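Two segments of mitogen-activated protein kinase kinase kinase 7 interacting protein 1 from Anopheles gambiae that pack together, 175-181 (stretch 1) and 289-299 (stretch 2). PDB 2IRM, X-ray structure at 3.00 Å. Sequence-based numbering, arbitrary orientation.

Stretch 1, residues 175-181: CRALLCK
Stretch 2 (289-299) DASTGNRELVR

Residues 176-181 form an extended β-strand, with phi/psi running from -141/151 at Arg 176 to -107/148 at Lys 181, whereas residues 292-299 form a helix that continues beyond the stretch, preceded by non-helical Ala 290 (43/18) and Ser 291 (-147/-18). The N-to-C directions of strand and helix diverge by 57° (signed -57°), and their axes approach to 10.7 Å. In register, Leu 178 CA lies 7.9 Å from Asn 294 CA and Cys 180 CA 8.2 Å from Val 298 CA, so two residues of strand match roughly one helical turn.

Strand alternation directs Arg 176, Leu 178 and Cys 180 toward the helix, while Asn 294, Leu 297 and Val 298 point back. Arg 176 (chi1-chi3 t, t, m) extends its cationic guanidinium so that NH1 donates a hydrogen bond to the partly negative amide oxygen Asn 294 OD1 (2.7 Å, 141°; Asn 294 chi1 m, chi2 -38°) near the guanidinium plane; Ala 290 O lies over one face, 3.8 Å from NH1. Beyond this polar pair the contact becomes apolar, held by van der Waals packing. Leu 178 (m, t) places CD1 3.7 Å from Asn 294 CB, 4.3 Å from Leu 297 CD2 (Leu 297 t, p) and 4.2 Å from Val 298 CG2. Cys 180 (m) sets SG 4.0 Å from Val 298 CG2 (Val 298 t). Together they bury 278 Å².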

ATOM      1  N   CYS A 175       0.873  -1.406  -1.766  1.00 47.80           N
ATOM      2  CA  CYS A 175       0.177  -0.339  -2.500  1.00 47.94           C
ATOM      3  C   CYS A 175       0.621  -0.230  -3.963  1.00 47.63           C
ATOM      4  O   CYS A 175       1.747  -0.615  -4.310  1.00 47.68           O
ATOM      5  CB  CYS A 175       0.376   1.007  -1.800  1.00 48.01           C
ATOM      6  SG  CYS A 175      -0.034   1.042  -0.046  1.00 49.80           S
ATOM      7  N   ARG A 176      -0.250   0.308  -4.815  1.00 47.30           N
ATOM      8  CA  ARG A 176       0.014   0.314  -6.253  1.00 47.26           C
ATOM      9  C   ARG A 176      -0.417   1.588  -6.971  1.00 47.18           C
ATOM     10  O   ARG A 176      -1.384   2.235  -6.577  1.00 47.15           O
ATOM     11  CB  ARG A 176      -0.657  -0.902  -6.900  1.00 47.41           C
ATOM     12  CG  ARG A 176      -0.124  -1.292  -8.276  1.00 47.18           C
ATOM     13  CD  ARG A 176      -0.883  -2.486  -8.816  1.00 47.31           C
ATOM     14  NE  ARG A 176      -0.797  -3.659  -7.943  1.00 47.06           N
ATOM     15  CZ  ARG A 176      -1.634  -4.691  -8.003  1.00 47.09           C
ATOM     16  NH1 ARG A 176      -2.619  -4.690  -8.896  1.00 46.67           N
ATOM     17  NH2 ARG A 176      -1.492  -5.724  -7.177  1.00 46.71           N
ATOM     18  N   ALA A 177       0.299   1.908  -8.050  1.00 47.20           N
ATOM     19  CA  ALA A 177       0.039   3.081  -8.877  1.00 47.26           C
ATOM     20  C   ALA A 177      -0.141   2.737 -10.364  1.00 47.48           C
ATOM     21  O   ALA A 177       0.714   2.083 -10.985  1.00 47.38           O
ATOM     22  CB  ALA A 177       1.160   4.078  -8.707  1.00 47.30           C
ATOM     23  N   LEU A 178      -1.256   3.196 -10.927  1.00 47.76           N
ATOM     24  CA  LEU A 178      -1.573   2.986 -12.339  1.00 48.05           C
ATOM     25  C   LEU A 178      -1.740   4.301 -13.084  1.00 48.67           C
ATOM     26  O   LEU A 178      -2.397   5.224 -12.589  1.00 49.02           O
ATOM     27  CB  LEU A 178      -2.861   2.172 -12.485  1.00 47.71           C
ATOM     28  CG  LEU A 178      -2.981   0.810 -11.796  1.00 47.12           C
ATOM     29  CD1 LEU A 178      -4.265   0.104 -12.195  1.00 45.75           C
ATOM     30  CD2 LEU A 178      -1.768  -0.082 -12.055  1.00 47.61           C
ATOM     31  N   LEU A 179      -1.144   4.384 -14.270  1.00 49.37           N
ATOM     32  CA  LEU A 179      -1.395   5.500 -15.177  1.00 50.18           C
ATOM     33  C   LEU A 179      -2.248   5.033 -16.340  1.00 51.02           C
ATOM     34  O   LEU A 179      -1.975   4.001 -16.962  1.00 51.28           O
ATOM     35  CB  LEU A 179      -0.092   6.105 -15.699  1.00 49.96           C
ATOM     36  CG  LEU A 179      -0.080   7.554 -16.222  1.00 50.12           C
ATOM     37  CD1 LEU A 179      -0.603   7.656 -17.641  1.00 51.28           C
ATOM     38  CD2 LEU A 179      -0.831   8.534 -15.325  1.00 50.36           C
ATOM     39  N   CYS A 180      -3.288   5.798 -16.635  1.00 51.89           N
ATOM     40  CA  CYS A 180      -4.133   5.485 -17.764  1.00 52.92           C
ATOM     41  C   CYS A 180      -3.833   6.448 -18.883  1.00 53.50           C
ATOM     42  O   CYS A 180      -4.073   7.656 -18.769  1.00 53.72           O
ATOM     43  CB  CYS A 180      -5.603   5.538 -17.370  1.00 52.90           C
ATOM     44  SG  CYS A 180      -5.965   4.448 -15.995  1.00 54.00           S
ATOM     45  N   LYS A 181      -3.270   5.905 -19.954  1.00 54.22           N
ATOM     46  CA  LYS A 181      -3.006   6.677 -21.155  1.00 54.91           C
ATOM     47  C   LYS A 181      -3.989   6.290 -22.249  1.00 55.13           C
ATOM     48  O   LYS A 181      -4.427   5.140 -22.326  1.00 55.35           O
ATOM     49  CB  LYS A 181      -1.563   6.460 -21.624  1.00 55.04           C
ATOM     50  CG  LYS A 181      -0.597   7.559 -21.202  1.00 55.53           C
ATOM     51  CD  LYS A 181       0.852   7.088 -21.198  1.00 56.30           C
ATOM     52  CE  LYS A 181       1.802   8.280 -21.262  1.00 56.84           C
ATOM     53  NZ  LYS A 181       3.101   8.036 -20.570  1.00 57.10           N
ATOM     54  N   ASP A 289      -2.051 -13.239 -11.958  1.00 55.96           N
ATOM     55  CA  ASP A 289      -1.295 -12.423 -12.901  1.00 56.33           C
ATOM     56  C   ASP A 289      -1.326 -10.933 -12.578  1.00 56.63           C
ATOM     57  O   ASP A 289      -0.874 -10.106 -13.371  1.00 56.93           O
ATOM     58  CB  ASP A 289      -1.804 -12.663 -14.323  1.00 56.28           C
ATOM     59  CG  ASP A 289      -0.909 -12.040 -15.376  1.00 56.48           C
ATOM     60  OD1 ASP A 289       0.315 -12.285 -15.338  1.00 56.46           O
ATOM     61  OD2 ASP A 289      -1.429 -11.305 -16.241  1.00 56.23           O
ATOM     62  N   ALA A 290      -1.862 -10.597 -11.409  1.00 56.64           N
ATOM     63  CA  ALA A 290      -1.551  -9.329 -10.760  1.00 56.62           C
ATOM     64  C   ALA A 290      -1.525  -8.141 -11.714  1.00 56.90           C
ATOM     65  O   ALA A 290      -0.966  -7.090 -11.397  1.00 56.87           O
ATOM     66  CB  ALA A 290      -0.272  -9.450  -9.946  1.00 56.65           C
ATOM     67  N   SER A 291      -2.133  -8.313 -12.884  1.00 57.05           N
ATOM     68  CA  SER A 291      -2.309  -7.213 -13.826  1.00 57.03           C
ATOM     69  C   SER A 291      -3.598  -7.309 -14.633  1.00 56.96           C
ATOM     70  O   SER A 291      -4.056  -6.323 -15.210  1.00 57.10           O
ATOM     71  CB  SER A 291      -1.098  -7.233 -14.761  1.00 57.06           C
ATOM     72  OG  SER A 291      -1.274  -8.177 -15.802  1.00 57.57           O
ATOM     73  N   THR A 292      -4.179  -8.505 -14.672  1.00 56.87           N
ATOM     74  CA  THR A 292      -5.603  -8.661 -15.001  1.00 56.79           C
ATOM     75  C   THR A 292      -6.502  -7.923 -14.010  1.00 56.45           C
ATOM     76  O   THR A 292      -7.525  -7.361 -14.400  1.00 56.55           O
ATOM     77  CB  THR A 292      -6.045 -10.150 -15.157  1.00 56.83           C
ATOM     78  OG1 THR A 292      -5.493 -10.943 -14.097  1.00 57.29           O
ATOM     79  CG2 THR A 292      -5.585 -10.715 -16.506  1.00 56.91           C
ATOM     80  N   GLY A 293      -6.104  -7.914 -12.739  1.00 56.12           N
ATOM     81  CA  GLY A 293      -6.805  -7.142 -11.717  1.00 55.69           C
ATOM     82  C   GLY A 293      -6.876  -5.670 -12.085  1.00 55.39           C
ATOM     83  O   GLY A 293      -7.948  -5.071 -12.026  1.00 55.50           O
ATOM     84  N   ASN A 294      -5.737  -5.102 -12.484  1.00 55.04           N
ATOM     85  CA  ASN A 294      -5.663  -3.715 -12.942  1.00 54.70           C
ATOM     86  C   ASN A 294      -6.676  -3.434 -14.043  1.00 54.66           C
ATOM     87  O   ASN A 294      -7.563  -2.603 -13.873  1.00 54.75           O
ATOM     88  CB  ASN A 294      -4.262  -3.368 -13.458  1.00 54.61           C
ATOM     89  CG  ASN A 294      -3.160  -3.683 -12.462  1.00 54.79           C
ATOM     90  OD1 ASN A 294      -3.304  -3.500 -11.248  1.00 53.33           O
ATOM     91  ND2 ASN A 294      -2.033  -4.145 -12.983  1.00 55.67           N
ATOM     92  N   ARG A 295      -6.546  -4.137 -15.165  1.00 54.60           N
ATOM     93  CA  ARG A 295      -7.437  -3.947 -16.303  1.00 54.56           C
ATOM     94  C   ARG A 295      -8.901  -3.962 -15.878  1.00 54.53           C
ATOM     95  O   ARG A 295      -9.695  -3.144 -16.351  1.00 54.53           O
ATOM     96  CB  ARG A 295      -7.179  -5.003 -17.388  1.00 54.63           C
ATOM     97  CG  ARG A 295      -6.002  -4.695 -18.320  1.00 55.02           C
ATOM     98  CD  ARG A 295      -6.298  -3.570 -19.333  1.00 55.46           C
ATOM     99  NE  ARG A 295      -7.416  -3.887 -20.224  1.00 56.49           N
ATOM    100  CZ  ARG A 295      -8.523  -3.153 -20.363  1.00 56.87           C
ATOM    101  NH1 ARG A 295      -8.681  -2.018 -19.679  1.00 56.81           N
ATOM    102  NH2 ARG A 295      -9.477  -3.554 -21.203  1.00 56.54           N
ATOM    103  N   GLU A 296      -9.248  -4.876 -14.973  1.00 54.41           N
ATOM    104  CA  GLU A 296     -10.627  -5.002 -14.511  1.00 54.39           C
ATOM    105  C   GLU A 296     -11.035  -3.886 -13.558  1.00 54.23           C
ATOM    106  O   GLU A 296     -12.218  -3.576 -13.437  1.00 54.27           O
ATOM    107  CB  GLU A 296     -10.891  -6.380 -13.894  1.00 54.45           C
ATOM    108  CG  GLU A 296     -11.058  -7.506 -14.925  1.00 55.17           C
ATOM    109  CD  GLU A 296     -12.196  -7.264 -15.922  1.00 56.09           C
ATOM    110  OE1 GLU A 296     -13.321  -6.905 -15.505  1.00 56.54           O
ATOM    111  OE2 GLU A 296     -11.963  -7.443 -17.134  1.00 56.55           O
ATOM    112  N   LEU A 297     -10.057  -3.279 -12.892  1.00 54.01           N
ATOM    113  CA  LEU A 297     -10.308  -2.093 -12.081  1.00 53.83           C
ATOM    114  C   LEU A 297     -10.539  -0.878 -12.976  1.00 53.98           C
ATOM    115  O   LEU A 297     -11.425  -0.073 -12.715  1.00 54.16           O
ATOM    116  CB  LEU A 297      -9.141  -1.838 -11.127  1.00 53.66           C
ATOM    117  CG  LEU A 297      -9.151  -0.575 -10.264  1.00 53.61           C
ATOM    118  CD1 LEU A 297     -10.180  -0.657  -9.149  1.00 53.27           C
ATOM    119  CD2 LEU A 297      -7.774  -0.335  -9.687  1.00 53.60           C
ATOM    120  N   VAL A 298      -9.740  -0.761 -14.031  1.00 54.12           N
ATOM    121  CA  VAL A 298      -9.840   0.350 -14.979  1.00 54.16           C
ATOM    122  C   VAL A 298     -10.881   0.191 -16.097  1.00 54.53           C
ATOM    123  O   VAL A 298     -11.131   1.142 -16.839  1.00 54.49           O
ATOM    124  CB  VAL A 298      -8.553   0.481 -15.821  1.00 54.06           C
ATOM    125  CG1 VAL A 298      -8.718   1.508 -16.927  1.00 53.87           C
ATOM    126  CG2 VAL A 298      -7.388   0.853 -14.922  1.00 53.72           C
ATOM    127  N   ARG A 299     -11.409  -1.011 -16.286  1.00 20.00           N
ATOM    128  CA  ARG A 299     -12.630  -1.156 -17.058  1.00 20.00           C
ATOM    129  C   ARG A 299     -13.576  -0.488 -16.091  1.00 20.00           C
ATOM    130  O   ARG A 299     -14.165   0.545 -16.376  1.00 55.67           O
ATOM    131  CB  ARG A 299     -12.869  -2.668 -17.054  1.00 20.00           C
ATOM    132  CG  ARG A 299     -14.117  -3.136 -17.800  1.00 20.00           C
ATOM    133  CD  ARG A 299     -13.815  -3.526 -19.229  1.00 20.00           C
ATOM    134  NE  ARG A 299     -14.898  -4.310 -19.813  1.00 20.00           N
ATOM    135  CZ  ARG A 299     -15.552  -3.980 -20.924  1.00 20.00           C
ATOM    136  NH1 ARG A 299     -15.239  -2.876 -21.589  1.00 20.00           N
ATOM    137  NH2 ARG A 299     -16.524  -4.756 -21.375  1.00 20.00           N
TER